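Local coordinates for protein aspartokinase (Clostridium acetobutylicum, PDB 3TVI) that probably catalyses the ATP-dependent phosphorylation of the beta-carboxyl group of L-aspartate, opening the pathway to threonine, methionine and lysine, and binds lysine at its ACT-type regulatory region, at residues N297-I303 against V339-D345; I321-V327 against K351-I355; N402-M407 against V419-D425. All blocks are in the same frame, centred on the assembly; numbering follows the deposited sequence.

In the fold
All three contacts lie in the regulatory C-terminal part. Contacts 1 and 3 belong to one antiparallel five-stranded sheet, in the order 338-344, 291-304, 367-380, 416-422, 405-410, so contact 1 pairs the two strands at one side and contact 3 the two at the other; their centres are about 14 Å apart. Contact 2, where helices 314-323 and 352-362 meet, touches contact 1 through Leu322 (centres about 12 Å apart) and lies farther from contact 3 (centres about 26 Å apart). Along the chain contacts 1 and 2 interleave, and contact 3 follows. Lysine binds near contacts 1 and 2, and 1 and 3 reach the second subunit, consistent with a region holding both effector sites and dimer interface.

Contact 1: residues N297-I303 against V339-D345; sequences NFTVIAI and VSLVIED
Thr299 N donates to Ile343 O (2.8 Å), and Ile343 N returns a bond to Thr299 O, closing a hydrogen-bonded antiparallel pair between 297-303 and 339-345. The bonding continues past an irregular stretch at Ser340-Leu341, where Ile301 N donates to Leu341 O but the return bond from Leu341 N to Ile301 O is weak. Beyond it Ile303 N bonds to Val339 O (2.8 Å) and Val339 N to Ile303 O. At the other end Asp345 N reaches Asn297 O at 3.2 Å. With Asp345 CG anti to its own carbonyl carbon (chi1 -68°), the carboxylate turns back to the neighbouring strand, and Thr299 OG1 donates to the syn side of Asp345 OD1 (2.8 Å), 27° out of its plane. Between the bonded pairs, Val300 CA approaches Leu341 O at 3.2 Å as a CA-H...O contact. Glu344 CB lies off-centre over a face of the Phe298 ring, 4.2 Å from its centroid, and Val342 CG1 meets Phe298 CD1 obliquely. Ser340 OG sits beside Val300 CG2, yet its polar partner is Gly411 O of the second subunit. Phe298 and Val300 bond through their backbones to strand 367-380. Strand 291-304 thus finds backbone partners on both sides, and the Thr299-Asp345 bond probably steadies the carboxylate where strand 338-344 ends.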
ATOM      1  N   ASN B 297      -8.966  11.476  10.423  1.00 81.18           N
ATOM      2  CA  ASN B 297      -9.382  10.205  11.041  1.00 83.01           C
ATOM      3  C   ASN B 297      -9.025   8.920  10.276  1.00 80.50           C
ATOM      4  O   ASN B 297      -9.850   8.358   9.558  1.00 79.55           O
ATOM      5  CB  ASN B 297     -10.879  10.242  11.392  1.00 86.23           C
ATOM      6  CG  ASN B 297     -11.158  11.053  12.644  1.00 89.21           C
ATOM      7  OD1 ASN B 297     -10.398  11.958  12.999  1.00 88.57           O
ATOM      8  ND2 ASN B 297     -12.249  10.727  13.324  1.00 93.03           N
ATOM      9  N   PHE B 298      -7.790   8.460  10.480  1.00 79.03           N
ATOM     10  CA  PHE B 298      -7.285   7.203   9.922  1.00 77.24           C
ATOM     11  C   PHE B 298      -6.445   6.450  10.961  1.00 77.86           C
ATOM     12  O   PHE B 298      -5.955   7.047  11.921  1.00 79.34           O
ATOM     13  CB  PHE B 298      -6.400   7.488   8.713  1.00 75.12           C
ATOM     14  CG  PHE B 298      -7.151   7.751   7.443  1.00 72.06           C
ATOM     15  CD1 PHE B 298      -7.376   6.724   6.539  1.00 72.52           C
ATOM     16  CD2 PHE B 298      -7.582   9.027   7.124  1.00 70.87           C
ATOM     17  CE1 PHE B 298      -8.042   6.958   5.349  1.00 71.95           C
ATOM     18  CE2 PHE B 298      -8.259   9.269   5.940  1.00 70.91           C
ATOM     19  CZ  PHE B 298      -8.489   8.232   5.049  1.00 71.15           C
ATOM     20  N   THR B 299      -6.269   5.147  10.756  1.00 76.76           N
ATOM     21  CA  THR B 299      -5.444   4.327  11.643  1.00 78.12           C
ATOM     22  C   THR B 299      -4.627   3.308  10.863  1.00 78.41           C
ATOM     23  O   THR B 299      -5.153   2.640   9.969  1.00 80.56           O
ATOM     24  CB  THR B 299      -6.304   3.567  12.664  1.00 80.72           C
ATOM     25  OG1 THR B 299      -7.041   4.503  13.463  1.00 83.16           O
ATOM     26  CG2 THR B 299      -5.423   2.693  13.562  1.00 80.90           C
ATOM     27  N   VAL B 300      -3.347   3.184  11.213  1.00 77.12           N
ATOM     28  CA  VAL B 300      -2.455   2.225  10.556  1.00 76.36           C
ATOM     29  C   VAL B 300      -2.299   0.976  11.423  1.00 76.43           C
ATOM     30  O   VAL B 300      -2.182   1.076  12.641  1.00 79.47           O
ATOM     31  CB  VAL B 300      -1.067   2.844  10.205  1.00 75.69           C
ATOM     32  CG1 VAL B 300      -0.404   3.480  11.414  1.00 77.21           C
ATOM     33  CG2 VAL B 300      -0.136   1.804   9.594  1.00 73.33           C
ATOM     34  N   ILE B 301      -2.332  -0.192  10.785  1.00 74.93           N
ATOM     35  CA  ILE B 301      -2.039  -1.465  11.441  1.00 76.15           C
ATOM     36  C   ILE B 301      -0.683  -1.964  10.949  1.00 78.05           C
ATOM     37  O   ILE B 301      -0.583  -2.547   9.861  1.00 78.78           O
ATOM     38  CB  ILE B 301      -3.106  -2.521  11.113  1.00 75.98           C
ATOM     39  CG1 ILE B 301      -4.443  -2.133  11.745  1.00 77.71           C
ATOM     40  CG2 ILE B 301      -2.674  -3.893  11.603  1.00 75.27           C
ATOM     41  CD1 ILE B 301      -5.594  -3.020  11.318  1.00 79.19           C
ATOM     42  N   ALA B 302       0.359  -1.734  11.749  1.00 78.19           N
ATOM     43  CA  ALA B 302       1.726  -2.077  11.348  1.00 76.91           C
ATOM     44  C   ALA B 302       2.037  -3.546  11.646  1.00 77.99           C
ATOM     45  O   ALA B 302       1.831  -4.005  12.764  1.00 81.09           O
ATOM     46  CB  ALA B 302       2.715  -1.163  12.047  1.00 75.99           C
ATOM     47  N   ILE B 303       2.533  -4.274  10.647  1.00 77.80           N
ATOM     48  CA  ILE B 303       2.749  -5.720  10.768  1.00 79.92           C
ATOM     49  C   ILE B 303       4.180  -6.122  10.416  1.00 80.46           C
ATOM     50  O   ILE B 303       4.488  -6.376   9.256  1.00 79.76           O
ATOM     51  CB  ILE B 303       1.802  -6.505   9.836  1.00 79.91           C
ATOM     52  CG1 ILE B 303       0.342  -6.122  10.085  1.00 80.65           C
ATOM     53  CG2 ILE B 303       1.998  -8.004  10.016  1.00 80.52           C
ATOM     54  CD1 ILE B 303      -0.565  -6.441   8.913  1.00 80.68           C
ATOM     55  N   VAL B 339       5.075  -4.431   6.680  1.00 74.56           N
ATOM     56  CA  VAL B 339       3.998  -3.853   5.892  1.00 75.47           C
ATOM     57  C   VAL B 339       2.944  -3.247   6.810  1.00 76.08           C
ATOM     58  O   VAL B 339       2.754  -3.698   7.937  1.00 77.87           O
ATOM     59  CB  VAL B 339       3.327  -4.899   4.985  1.00 76.76           C
ATOM     60  CG1 VAL B 339       2.556  -5.916   5.818  1.00 77.91           C
ATOM     61  CG2 VAL B 339       2.410  -4.214   3.981  1.00 75.27           C
ATOM     62  N   SER B 340       2.270  -2.218   6.315  1.00 77.19           N
ATOM     63  CA  SER B 340       1.197  -1.567   7.042  1.00 78.77           C
ATOM     64  C   SER B 340      -0.102  -1.653   6.267  1.00 80.80           C
ATOM     65  O   SER B 340      -0.133  -2.098   5.117  1.00 80.12           O
ATOM     66  CB  SER B 340       1.543  -0.102   7.280  1.00 78.54           C
ATOM     67  OG  SER B 340       2.274   0.035   8.480  1.00 83.38           O
ATOM     68  N   LEU B 341      -1.175  -1.234   6.930  1.00 81.53           N
ATOM     69  CA  LEU B 341      -2.460  -1.007   6.296  1.00 81.31           C
ATOM     70  C   LEU B 341      -3.015   0.294   6.861  1.00 80.02           C
ATOM     71  O   LEU B 341      -3.206   0.404   8.067  1.00 80.65           O
ATOM     72  CB  LEU B 341      -3.414  -2.174   6.580  1.00 83.15           C
ATOM     73  CG  LEU B 341      -3.830  -3.101   5.426  1.00 83.64           C
ATOM     74  CD1 LEU B 341      -2.679  -3.453   4.504  1.00 81.90           C
ATOM     75  CD2 LEU B 341      -4.460  -4.370   5.986  1.00 86.44           C
ATOM     76  N   VAL B 342      -3.239   1.281   5.995  1.00 79.91           N
ATOM     77  CA  VAL B 342      -3.880   2.536   6.395  1.00 79.85           C
ATOM     78  C   VAL B 342      -5.374   2.434   6.145  1.00 80.32           C
ATOM     79  O   VAL B 342      -5.792   2.231   5.003  1.00 80.64           O
ATOM     80  CB  VAL B 342      -3.355   3.729   5.589  1.00 77.74           C
ATOM     81  CG1 VAL B 342      -4.125   4.987   5.965  1.00 75.78           C
ATOM     82  CG2 VAL B 342      -1.859   3.903   5.814  1.00 77.21           C
ATOM     83  N   ILE B 343      -6.168   2.580   7.206  1.00 80.79           N
ATOM     84  CA  ILE B 343      -7.617   2.360   7.134  1.00 82.09           C
ATOM     85  C   ILE B 343      -8.387   3.482   7.828  1.00 84.84           C
ATOM     86  O   ILE B 343      -8.050   3.863   8.951  1.00 85.97           O
ATOM     87  CB  ILE B 343      -8.003   1.021   7.791  1.00 81.54           C
ATOM     88  CG1 ILE B 343      -7.330  -0.152   7.069  1.00 80.67           C
ATOM     89  CG2 ILE B 343      -9.511   0.841   7.772  1.00 82.33           C
ATOM     90  CD1 ILE B 343      -7.307  -1.435   7.866  1.00 80.70           C
ATOM     91  N   GLU B 344      -9.420   3.999   7.163  1.00 87.33           N
ATOM     92  CA  GLU B 344     -10.242   5.066   7.733  1.00 90.97           C
ATOM     93  C   GLU B 344     -10.999   4.560   8.960  1.00 95.71           C
ATOM     94  O   GLU B 344     -11.351   3.379   9.041  1.00 94.25           O
ATOM     95  CB  GLU B 344     -11.217   5.628   6.695  1.00 92.92           C
ATOM     96  CG  GLU B 344     -12.095   6.760   7.229  1.00 96.51           C
ATOM     97  CD  GLU B 344     -12.828   7.536   6.146  1.00 96.12           C
ATOM     98  OE1 GLU B 344     -12.800   7.122   4.966  1.00 99.74           O
ATOM     99  OE2 GLU B 344     -13.437   8.571   6.483  1.00 93.18           O
ATOM    100  N   ASP B 345     -11.244   5.467   9.906  1.00100.90           N
ATOM    101  CA  ASP B 345     -11.744   5.107  11.236  1.00104.50           C
ATOM    102  C   ASP B 345     -13.199   4.648  11.232  1.00106.77           C
ATOM    103  O   ASP B 345     -13.529   3.631  11.845  1.00107.63           O
ATOM    104  CB  ASP B 345     -11.567   6.281  12.209  1.00104.57           C
ATOM    105  CG  ASP B 345     -10.100   6.584  12.517  1.00103.42           C
ATOM    106  OD1 ASP B 345      -9.219   5.722  12.284  1.00 97.09           O
ATOM    107  OD2 ASP B 345      -9.831   7.698  13.010  1.00106.41           O
TER

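Contact 2: residues I321-V327 against K351-I355; sequences ILEMYGV and KCDKI
Ile355 packs over one face of the Tyr325 ring, its CG1 4.0 Å from the ring centroid and only 17° off the normal, a CH-pi contact displaced toward the rim at Tyr325 CE1. The two side chains lie alongside one another, pointing opposite ways. The tyrosine's chi1 of -51°, which sets CG anti to the carbonyl carbon, carries the ring out toward helix 352-362. The second branch of the same isoleucine works separately: Ile355 CG2 meets Ile321 CG2 at 4.1 Å and Leu322 CD1 at the same distance, the leucine crossing it at about a right angle. This is the close-packed, buried part of the contact. Leu322 continues it to Leu341 and Ile343 of strand 338-344, while Ile321 continues along the other helix to Ile359.

Toward solvent the grip becomes looser and rests on the carbon portions of two lysines. Lys351 runs alongside Val327 in the opposite sense, with CD 3.8 Å from Val327 CG1 and also near Tyr325 CB; CE follows along the same valine methyl, and the bend at chi4 (-57°) turns the terminal NZ. Lys354 offers CB to the phenol at Tyr325 OH (3.6 Å), then leads its extended chain away from the contact. Past the end of helix 314-323, Gly326 centres an inverse gamma turn that leads into buried Val327. The contact is therefore made mainly by side chains, apolar within and aliphatic lysine stems without, with Gly326 O touching Lys351 CE. Two helices packed side by side on one face of an antiparallel sheet are the hallmark of an ACT-type fold, and helices 314-323 and 352-362 fit that pattern here.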
ATOM      1  N   ILE B 321      -8.808 -11.059   4.024  1.00 92.56           N
ATOM      2  CA  ILE B 321      -9.430 -10.895   5.337  1.00 93.66           C
ATOM      3  C   ILE B 321     -10.228  -9.596   5.414  1.00 94.20           C
ATOM      4  O   ILE B 321     -11.323  -9.568   5.977  1.00 95.72           O
ATOM      5  CB  ILE B 321      -8.363 -10.919   6.455  1.00 93.17           C
ATOM      6  CG1 ILE B 321      -7.728 -12.313   6.546  1.00 93.89           C
ATOM      7  CG2 ILE B 321      -8.969 -10.525   7.796  1.00 93.05           C
ATOM      8  CD1 ILE B 321      -6.316 -12.310   7.075  1.00 93.20           C
ATOM      9  N   LEU B 322      -9.679  -8.523   4.850  1.00 94.83           N
ATOM     10  CA  LEU B 322     -10.367  -7.226   4.834  1.00 94.06           C
ATOM     11  C   LEU B 322     -11.572  -7.241   3.899  1.00 92.94           C
ATOM     12  O   LEU B 322     -12.533  -6.505   4.108  1.00 92.02           O
ATOM     13  CB  LEU B 322      -9.406  -6.101   4.435  1.00 92.49           C
ATOM     14  CG  LEU B 322      -8.540  -5.530   5.559  1.00 90.52           C
ATOM     15  CD1 LEU B 322      -7.697  -6.604   6.220  1.00 90.67           C
ATOM     16  CD2 LEU B 322      -7.655  -4.423   5.013  1.00 90.03           C
ATOM     17  N   GLU B 323     -11.499  -8.075   2.868  1.00 93.97           N
ATOM     18  CA  GLU B 323     -12.622  -8.314   1.971  1.00 96.07           C
ATOM     19  C   GLU B 323     -13.731  -9.054   2.717  1.00 98.99           C
ATOM     20  O   GLU B 323     -14.908  -8.875   2.424  1.00102.65           O
ATOM     21  CB  GLU B 323     -12.153  -9.120   0.752  1.00 97.38           C
ATOM     22  CG  GLU B 323     -13.125  -9.166  -0.421  1.00 96.56           C
ATOM     23  CD  GLU B 323     -12.510  -9.764  -1.682  1.00 96.55           C
ATOM     24  OE1 GLU B 323     -11.346 -10.223  -1.637  1.00 97.08           O
ATOM     25  OE2 GLU B 323     -13.198  -9.777  -2.728  1.00 95.67           O
HETATM   26  N   MSE B 324     -13.347  -9.866   3.701  1.00102.45           N
HETATM   27  CA  MSE B 324     -14.304 -10.650   4.488  1.00105.60           C
HETATM   28  C   MSE B 324     -15.200  -9.800   5.351  1.00103.07           C
HETATM   29  O   MSE B 324     -16.228 -10.275   5.823  1.00105.16           O
HETATM   30  CB  MSE B 324     -13.553 -11.647   5.366  1.00112.55           C
HETATM   31  CG  MSE B 324     -14.319 -12.953   5.515  1.00120.98           C
HETATM   32 SE   MSE B 324     -13.196 -14.246   6.486  1.00135.92          SE
HETATM   33  CE  MSE B 324     -11.887 -14.674   5.074  1.00133.78           C
ATOM     34  N   TYR B 325     -14.817  -8.546   5.582  1.00101.64           N
ATOM     35  CA  TYR B 325     -15.697  -7.562   6.221  1.00102.05           C
ATOM     36  C   TYR B 325     -15.949  -6.405   5.254  1.00100.16           C
ATOM     37  O   TYR B 325     -15.304  -6.309   4.212  1.00 94.91           O
ATOM     38  CB  TYR B 325     -15.077  -7.018   7.513  1.00102.24           C
ATOM     39  CG  TYR B 325     -14.593  -8.072   8.489  1.00102.83           C
ATOM     40  CD1 TYR B 325     -13.417  -8.779   8.253  1.00102.68           C
ATOM     41  CD2 TYR B 325     -15.295  -8.344   9.659  1.00104.10           C
ATOM     42  CE1 TYR B 325     -12.965  -9.741   9.142  1.00104.53           C
ATOM     43  CE2 TYR B 325     -14.850  -9.307  10.558  1.00105.55           C
ATOM     44  CZ  TYR B 325     -13.683 -10.004  10.296  1.00105.31           C
ATOM     45  OH  TYR B 325     -13.233 -10.962  11.182  1.00104.80           O
ATOM     46  N   GLY B 326     -16.882  -5.525   5.610  1.00105.22           N
ATOM     47  CA  GLY B 326     -17.156  -4.314   4.827  1.00106.31           C
ATOM     48  C   GLY B 326     -16.144  -3.223   5.140  1.00107.64           C
ATOM     49  O   GLY B 326     -16.508  -2.161   5.660  1.00105.16           O
ATOM     50  N   VAL B 327     -14.874  -3.495   4.820  1.00108.17           N
ATOM     51  CA  VAL B 327     -13.754  -2.612   5.174  1.00105.41           C
ATOM     52  C   VAL B 327     -12.691  -2.535   4.073  1.00102.02           C
ATOM     53  O   VAL B 327     -11.947  -3.493   3.840  1.00 97.54           O
ATOM     54  CB  VAL B 327     -13.072  -3.055   6.487  1.00104.84           C
ATOM     55  CG1 VAL B 327     -14.028  -2.906   7.660  1.00105.52           C
ATOM     56  CG2 VAL B 327     -12.571  -4.486   6.382  1.00105.81           C
ATOM     57  N   LYS B 351     -15.452  -3.141  14.117  1.00132.96           N
ATOM     58  CA  LYS B 351     -14.946  -4.371  13.487  1.00135.05           C
ATOM     59  C   LYS B 351     -13.473  -4.694  13.818  1.00133.09           C
ATOM     60  O   LYS B 351     -13.075  -5.860  13.795  1.00135.73           O
ATOM     61  CB  LYS B 351     -15.113  -4.300  11.956  1.00135.15           C
ATOM     62  CG  LYS B 351     -16.505  -3.900  11.459  1.00135.31           C
ATOM     63  CD  LYS B 351     -16.709  -4.277   9.993  1.00135.11           C
ATOM     64  CE  LYS B 351     -17.759  -3.412   9.311  1.00133.32           C
ATOM     65  NZ  LYS B 351     -19.079  -3.460  10.000  1.00135.18           N
ATOM     66  N   CYS B 352     -12.688  -3.659  14.128  1.00128.56           N
ATOM     67  CA  CYS B 352     -11.223  -3.751  14.312  1.00123.52           C
ATOM     68  C   CYS B 352     -10.663  -5.025  14.931  1.00122.29           C
ATOM     69  O   CYS B 352      -9.702  -5.606  14.423  1.00118.05           O
ATOM     70  CB  CYS B 352     -10.731  -2.586  15.177  1.00121.36           C
ATOM     71  SG  CYS B 352      -8.947  -2.620  15.481  1.00116.14           S
ATOM     72  N   ASP B 353     -11.253  -5.429  16.050  1.00123.44           N
ATOM     73  CA  ASP B 353     -10.625  -6.402  16.942  1.00122.44           C
ATOM     74  C   ASP B 353     -10.508  -7.789  16.312  1.00120.33           C
ATOM     75  O   ASP B 353      -9.438  -8.402  16.332  1.00113.17           O
ATOM     76  CB  ASP B 353     -11.408  -6.480  18.260  1.00124.10           C
ATOM     77  CG  ASP B 353     -10.528  -6.297  19.475  1.00124.20           C
ATOM     78  OD1 ASP B 353     -10.925  -6.757  20.562  1.00127.61           O
ATOM     79  OD2 ASP B 353      -9.447  -5.683  19.350  1.00123.53           O
ATOM     80  N   LYS B 354     -11.615  -8.260  15.739  1.00120.35           N
ATOM     81  CA  LYS B 354     -11.684  -9.587  15.115  1.00120.50           C
ATOM     82  C   LYS B 354     -10.685  -9.732  13.961  1.00115.42           C
ATOM     83  O   LYS B 354     -10.183 -10.824  13.690  1.00110.26           O
ATOM     84  CB  LYS B 354     -13.102  -9.849  14.586  1.00122.53           C
ATOM     85  CG  LYS B 354     -14.204  -9.852  15.642  1.00124.51           C
ATOM     86  CD  LYS B 354     -15.569  -9.592  15.017  1.00123.96           C
ATOM     87  CE  LYS B 354     -16.636  -9.340  16.068  1.00124.88           C
ATOM     88  NZ  LYS B 354     -17.831  -8.677  15.480  1.00124.54           N
ATOM     89  N   ILE B 355     -10.404  -8.616  13.298  1.00113.66           N
ATOM     90  CA  ILE B 355      -9.567  -8.589  12.098  1.00112.24           C
ATOM     91  C   ILE B 355      -8.097  -8.881  12.405  1.00110.05           C
ATOM     92  O   ILE B 355      -7.420  -9.567  11.637  1.00107.50           O
ATOM     93  CB  ILE B 355      -9.671  -7.219  11.393  1.00110.16           C
ATOM     94  CG1 ILE B 355     -11.122  -6.934  10.981  1.00111.63           C
ATOM     95  CG2 ILE B 355      -8.758  -7.169  10.178  1.00106.69           C
ATOM     96  CD1 ILE B 355     -11.498  -5.472  11.052  1.00112.49           C
TER

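Contact 3: residues N402-M407 against V419-D425; sequences NVNIRM and VGVETVD
Gly420 O is gripped by two successive amides, Arg406 N at 2.6 Å and Met407 N at 3.0 Å. Both donors lie tilted from the carbonyl plane, by 21° and 34°. Arg406 and Met407 thus face a single residue in a classic beta bulge, and Gly420 N closes the pair by donating to Met407 O (2.9 Å). Selenomethionine Met407 lays its CB against the backbone of Gly420, 4.0 Å from the glycine CA.

Farther along, Arg406 and Glu422 form a long salt bridge, NH1 to OE2 3.6 Å, with guanidinium and carboxylate planes only 23° apart. Arg406 CD lies beside Glu422 OE1, and the bend at chi3 turns the guanidinium from there. The stronger holds on the guanidinium lie elsewhere, at Pro372 O for NH1 and His371 O for NH2. Beyond the ladder, Val403 directs CG2, anti to the backbone N, at both Val421 CG1 (4.1 Å) and Asp425, meeting OD2 of that carboxylate at 3.4 Å.

Asn402 ends helix 390-400 as the C-prime residue of a Schellman motif, and the chain then enters hairpin 405-410/416-422. That helix covers Val403, Ile405 and Val419, strand 367-380 flanks 416-422, and Ile405 and Met407 pack on the second subunit.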
ATOM      1  N   ASN B 402       7.086  22.500  11.610  1.00 72.24           N
ATOM      2  CA  ASN B 402       7.426  21.572  12.673  1.00 73.95           C
ATOM      3  C   ASN B 402       6.340  20.506  12.831  1.00 72.47           C
ATOM      4  O   ASN B 402       5.697  20.405  13.883  1.00 73.78           O
ATOM      5  CB  ASN B 402       7.656  22.346  13.984  1.00 77.40           C
ATOM      6  CG  ASN B 402       8.203  21.471  15.104  1.00 81.33           C
ATOM      7  OD1 ASN B 402       7.740  21.552  16.243  1.00 85.60           O
ATOM      8  ND2 ASN B 402       9.188  20.631  14.787  1.00 82.69           N
ATOM      9  N   VAL B 403       6.130  19.732  11.766  1.00 68.78           N
ATOM     10  CA  VAL B 403       5.103  18.681  11.751  1.00 67.28           C
ATOM     11  C   VAL B 403       5.661  17.352  11.223  1.00 65.93           C
ATOM     12  O   VAL B 403       6.085  17.238  10.073  1.00 63.91           O
ATOM     13  CB  VAL B 403       3.816  19.111  10.989  1.00 66.03           C
ATOM     14  CG1 VAL B 403       4.120  20.160   9.930  1.00 65.42           C
ATOM     15  CG2 VAL B 403       3.093  17.904  10.394  1.00 63.84           C
ATOM     16  N   ASN B 404       5.660  16.363  12.112  1.00 67.14           N
ATOM     17  CA  ASN B 404       6.162  15.022  11.844  1.00 65.88           C
ATOM     18  C   ASN B 404       5.299  14.310  10.801  1.00 64.99           C
ATOM     19  O   ASN B 404       4.062  14.288  10.909  1.00 64.56           O
ATOM     20  CB  ASN B 404       6.200  14.221  13.162  1.00 66.78           C
ATOM     21  CG  ASN B 404       6.351  12.724  12.951  1.00 65.36           C
ATOM     22  OD1 ASN B 404       7.447  12.234  12.687  1.00 64.25           O
ATOM     23  ND2 ASN B 404       5.251  11.988  13.103  1.00 63.42           N
ATOM     24  N   ILE B 405       5.977  13.744   9.801  1.00 62.06           N
ATOM     25  CA  ILE B 405       5.352  12.990   8.728  1.00 59.57           C
ATOM     26  C   ILE B 405       5.189  11.543   9.171  1.00 59.26           C
ATOM     27  O   ILE B 405       6.099  10.966   9.750  1.00 60.41           O
ATOM     28  CB  ILE B 405       6.227  13.042   7.458  1.00 58.57           C
ATOM     29  CG1 ILE B 405       6.414  14.491   7.000  1.00 58.04           C
ATOM     30  CG2 ILE B 405       5.618  12.219   6.330  1.00 58.50           C
ATOM     31  CD1 ILE B 405       7.359  14.641   5.828  1.00 56.67           C
ATOM     32  N   ARG B 406       4.029  10.958   8.902  1.00 59.40           N
ATOM     33  CA  ARG B 406       3.751   9.572   9.290  1.00 60.92           C
ATOM     34  C   ARG B 406       3.505   8.619   8.110  1.00 60.32           C
ATOM     35  O   ARG B 406       3.505   7.403   8.282  1.00 61.63           O
ATOM     36  CB  ARG B 406       2.545   9.536  10.230  1.00 63.43           C
ATOM     37  CG  ARG B 406       2.851   9.947  11.664  1.00 64.36           C
ATOM     38  CD  ARG B 406       1.692   9.612  12.583  1.00 65.37           C
ATOM     39  NE  ARG B 406       1.335   8.199  12.494  1.00 66.53           N
ATOM     40  CZ  ARG B 406       0.187   7.674  12.922  1.00 68.99           C
ATOM     41  NH1 ARG B 406      -0.745   8.438  13.485  1.00 70.55           N
ATOM     42  NH2 ARG B 406      -0.028   6.369  12.784  1.00 69.49           N
HETATM   43  N   MSE B 407       3.273   9.158   6.922  1.00 59.72           N
HETATM   44  CA  MSE B 407       3.243   8.335   5.716  1.00 59.22           C
HETATM   45  C   MSE B 407       3.626   9.196   4.546  1.00 58.01           C
HETATM   46  O   MSE B 407       3.383  10.407   4.545  1.00 58.09           O
HETATM   47  CB  MSE B 407       1.851   7.732   5.500  1.00 59.94           C
HETATM   48  CG  MSE B 407       1.796   6.668   4.399  1.00 59.37           C
HETATM   49 SE   MSE B 407      -0.040   6.535   3.686  0.62 60.39          SE
HETATM   50  CE  MSE B 407       0.191   7.537   2.013  1.00 58.76           C
ATOM     51  N   VAL B 419       0.526  12.650   1.760  1.00 54.24           N
ATOM     52  CA  VAL B 419       1.310  12.712   2.967  1.00 53.15           C
ATOM     53  C   VAL B 419       0.368  12.397   4.100  1.00 55.31           C
ATOM     54  O   VAL B 419      -0.770  12.874   4.105  1.00 56.22           O
ATOM     55  CB  VAL B 419       1.883  14.116   3.155  1.00 51.67           C
ATOM     56  CG1 VAL B 419       1.764  14.555   4.597  1.00 53.12           C
ATOM     57  CG2 VAL B 419       3.319  14.165   2.687  1.00 50.52           C
ATOM     58  N   GLY B 420       0.839  11.595   5.051  1.00 56.77           N
ATOM     59  CA  GLY B 420       0.045  11.224   6.222  1.00 58.09           C
ATOM     60  C   GLY B 420       0.658  11.802   7.473  1.00 58.36           C
ATOM     61  O   GLY B 420       1.863  11.715   7.661  1.00 58.29           O
ATOM     62  N   VAL B 421      -0.175  12.392   8.325  1.00 60.58           N
ATOM     63  CA  VAL B 421       0.298  13.118   9.505  1.00 62.63           C
ATOM     64  C   VAL B 421      -0.663  12.998  10.669  1.00 66.63           C
ATOM     65  O   VAL B 421      -1.835  12.660  10.483  1.00 67.99           O
ATOM     66  CB  VAL B 421       0.440  14.625   9.220  1.00 61.17           C
ATOM     67  CG1 VAL B 421       1.496  14.868   8.156  1.00 59.12           C
ATOM     68  CG2 VAL B 421      -0.909  15.224   8.822  1.00 59.09           C
ATOM     69  N   GLU B 422      -0.161  13.323  11.860  1.00 69.89           N
ATOM     70  CA  GLU B 422      -0.973  13.375  13.080  1.00 73.15           C
ATOM     71  C   GLU B 422      -2.208  14.240  12.877  1.00 72.11           C
ATOM     72  O   GLU B 422      -2.116  15.342  12.328  1.00 72.04           O
ATOM     73  CB  GLU B 422      -0.165  13.960  14.241  1.00 78.53           C
ATOM     74  CG  GLU B 422      -0.437  13.298  15.582  1.00 82.62           C
ATOM     75  CD  GLU B 422       0.206  11.923  15.685  1.00 84.31           C
ATOM     76  OE1 GLU B 422       1.441  11.807  15.461  1.00 81.84           O
ATOM     77  OE2 GLU B 422      -0.533  10.959  15.985  1.00 87.33           O
ATOM     78  N   THR B 423      -3.355  13.752  13.341  1.00 70.55           N
ATOM     79  CA  THR B 423      -4.620  14.461  13.148  1.00 68.87           C
ATOM     80  C   THR B 423      -4.627  15.872  13.738  1.00 69.69           C
ATOM     81  O   THR B 423      -5.315  16.748  13.229  1.00 68.12           O
ATOM     82  CB  THR B 423      -5.789  13.666  13.729  1.00 67.36           C
ATOM     83  OG1 THR B 423      -5.702  12.316  13.266  1.00 66.65           O
ATOM     84  CG2 THR B 423      -7.096  14.263  13.276  1.00 66.98           C
ATOM     85  N   VAL B 424      -3.860  16.092  14.802  1.00 72.72           N
ATOM     86  CA  VAL B 424      -3.694  17.441  15.345  1.00 75.33           C
ATOM     87  C   VAL B 424      -3.075  18.397  14.315  1.00 75.94           C
ATOM     88  O   VAL B 424      -3.485  19.554  14.211  1.00 76.15           O
ATOM     89  CB  VAL B 424      -2.844  17.440  16.638  1.00 76.82           C
ATOM     90  CG1 VAL B 424      -1.425  16.960  16.368  1.00 76.40           C
ATOM     91  CG2 VAL B 424      -2.829  18.830  17.260  1.00 79.12           C
ATOM     92  N   ASP B 425      -2.109  17.897  13.544  1.00 77.97           N
ATOM     93  CA  ASP B 425      -1.359  18.717  12.576  1.00 78.40           C
ATOM     94  C   ASP B 425      -2.039  18.886  11.199  1.00 77.33           C
ATOM     95  O   ASP B 425      -1.557  19.646  10.356  1.00 77.17           O
ATOM     96  CB  ASP B 425       0.054  18.142  12.396  1.00 77.45           C
ATOM     97  CG  ASP B 425       0.949  18.376  13.612  1.00 81.25           C
ATOM     98  OD1 ASP B 425       0.541  19.115  14.539  1.00 86.54           O
ATOM     99  OD2 ASP B 425       2.076  17.832  13.641  1.00 81.12           O
TER